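Flavodoxin (Aquifex aeolicus, PDB 2ARK) probably serves as a low-potential electron donor to redox enzymes, carrying its electrons on a bound FMN cofactor. Local coordinates at residues 162-165 against 166-170. Sequence-based numbering, arbitrary orientation.
Sequences AEWV and AIFVD
Val165 O accepts two backbone bonds, from Val169 N at 2.9 Å and from Asp170 N at 3.2 Å, a worked example of how one carbonyl can serve two donors in the C-terminal part of a helix. The first donor, four residues on, tilts 32° out of the carbonyl plane and continues the alpha-helical pattern; the second, an i-to-i+5 bond, lies in that plane, so that two N-H groups grip the one oxygen. One residue earlier, Phe168 N reaches Trp164 O at 2.9 Å in a nearly straight bond.

On the face that carries them, Trp164 and Phe168, four residues apart, send their rings out in the same direction. Phe168 CE1 comes within 3.5 Å of Trp164 CE3, with the ring planes inclined at 36°, neither stacked nor edge-to-face. Ile167 turns its CG1 anti to the carbonyl carbon (chi1 -72°), and the extended chain brings CD1 to the indole edge, 3.6 Å from Trp164 CZ3. With an alanine in place of Phe168 the aromatic partner of the Trp164 benzo ring is gone, which would probably open a gap beside CE3 and let the indole shift.

The contact lies in the C-terminal part of helix 148-168 of the flavodoxin fold. Trp164 also meets Phe123 of strand 121-128 edge-to-face, Ile167 packs on Leu175 and Ile179 of helix 175-181, and Phe168 rests against Gly88 of the second subunit.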
loop_
_atom_site.group_PDB
_atom_site.type_symbol
_atom_site.label_atom_id
_atom_site.label_comp_id
_atom_site.label_asym_id
_atom_site.label_seq_id
_atom_site.Cartn_x
_atom_site.Cartn_y
_atom_site.Cartn_z
ATOM N N ALA A 162 -0.568 -24.317 4.832
ATOM C CA ALA A 162 -0.794 -25.740 4.589
ATOM C C ALA A 162 -2.260 -26.089 4.818
ATOM O O ALA A 162 -2.840 -26.899 4.089
ATOM C CB ALA A 162 0.096 -26.574 5.480
ATOM N N GLU A 163 -2.844 -25.464 5.833
ATOM C CA GLU A 163 -4.260 -25.590 6.148
ATOM C C GLU A 163 -5.169 -25.034 5.052
ATOM O O GLU A 163 -6.158 -25.654 4.725
ATOM C CB GLU A 163 -4.540 -24.923 7.482
ATOM C CG GLU A 163 -4.008 -25.728 8.677
ATOM C CD GLU A 163 -4.052 -24.944 10.010
ATOM O OE1 GLU A 163 -4.109 -23.684 9.963
ATOM O OE2 GLU A 163 -4.003 -25.590 11.093
ATOM N N TRP A 164 -4.831 -23.882 4.463
ATOM C CA TRP A 164 -5.651 -23.344 3.366
ATOM C C TRP A 164 -5.526 -24.233 2.117
ATOM O O TRP A 164 -6.510 -24.476 1.409
ATOM C CB TRP A 164 -5.273 -21.899 3.006
ATOM C CG TRP A 164 -5.615 -20.819 4.016
ATOM C CD1 TRP A 164 -4.940 -19.671 4.188
ATOM C CD2 TRP A 164 -6.706 -20.787 4.963
ATOM N NE1 TRP A 164 -5.516 -18.908 5.177
ATOM C CE2 TRP A 164 -6.606 -19.558 5.668
ATOM C CE3 TRP A 164 -7.748 -21.671 5.290
ATOM C CZ2 TRP A 164 -7.492 -19.186 6.684
ATOM C CZ3 TRP A 164 -8.649 -21.303 6.303
ATOM C CH2 TRP A 164 -8.506 -20.058 6.986
ATOM N N VAL A 165 -4.308 -24.709 1.851
ATOM C CA VAL A 165 -4.100 -25.702 0.788
ATOM C C VAL A 165 -4.951 -26.947 1.013
ATOM O O VAL A 165 -5.597 -27.419 0.099
ATOM C CB VAL A 165 -2.621 -26.086 0.637
ATOM C CG1 VAL A 165 -2.465 -27.392 -0.189
ATOM C CG2 VAL A 165 -1.826 -24.922 0.027
ATOM N N ALA A 166 -4.967 -27.444 2.243
ATOM C CA ALA A 166 -5.708 -28.642 2.637
ATOM C C ALA A 166 -7.217 -28.473 2.513
ATOM O O ALA A 166 -7.930 -29.420 2.142
ATOM C CB ALA A 166 -5.353 -29.014 4.071
ATOM N N ILE A 167 -7.701 -27.285 2.864
ATOM C CA ILE A 167 -9.135 -26.973 2.826
ATOM C C ILE A 167 -9.603 -26.779 1.395
ATOM O O ILE A 167 -10.515 -27.467 0.936
ATOM C CB ILE A 167 -9.474 -25.724 3.695
ATOM C CG1 ILE A 167 -9.373 -26.088 5.176
ATOM C CG2 ILE A 167 -10.871 -25.178 3.396
ATOM C CD1 ILE A 167 -9.358 -24.872 6.094
ATOM N N PHE A 168 -8.937 -25.872 0.693
ATOM C CA PHE A 168 -9.372 -25.393 -0.604
ATOM C C PHE A 168 -8.907 -26.188 -1.809
ATOM O O PHE A 168 -9.591 -26.169 -2.823
ATOM C CB PHE A 168 -9.000 -23.913 -0.759
ATOM C CG PHE A 168 -9.595 -23.046 0.307
ATOM C CD1 PHE A 168 -8.776 -22.296 1.150
ATOM C CD2 PHE A 168 -10.992 -23.019 0.505
ATOM C CE1 PHE A 168 -9.330 -21.500 2.156
ATOM C CE2 PHE A 168 -11.555 -22.244 1.502
ATOM C CZ PHE A 168 -10.721 -21.480 2.340
ATOM N N VAL A 169 -7.768 -26.872 -1.739
ATOM C CA VAL A 169 -7.406 -27.715 -2.885
ATOM C C VAL A 169 -7.566 -29.203 -2.634
ATOM O O VAL A 169 -8.021 -29.927 -3.521
ATOM C CB VAL A 169 -6.051 -27.343 -3.611
ATOM C CG1 VAL A 169 -5.540 -25.947 -3.200
ATOM C CG2 VAL A 169 -5.001 -28.393 -3.442
ATOM N N ASP A 170 -7.223 -29.653 -1.427
ATOM C CA ASP A 170 -7.429 -31.047 -1.062
ATOM C C ASP A 170 -8.887 -31.301 -0.684
ATOM O O ASP A 170 -9.393 -32.403 -0.843
ATOM C CB ASP A 170 -6.529 -31.475 0.094
ATOM C CG ASP A 170 -6.606 -32.984 0.355
ATOM O OD1 ASP A 170 -7.034 -33.404 1.470
ATOM O OD2 ASP A 170 -6.275 -33.757 -0.585
#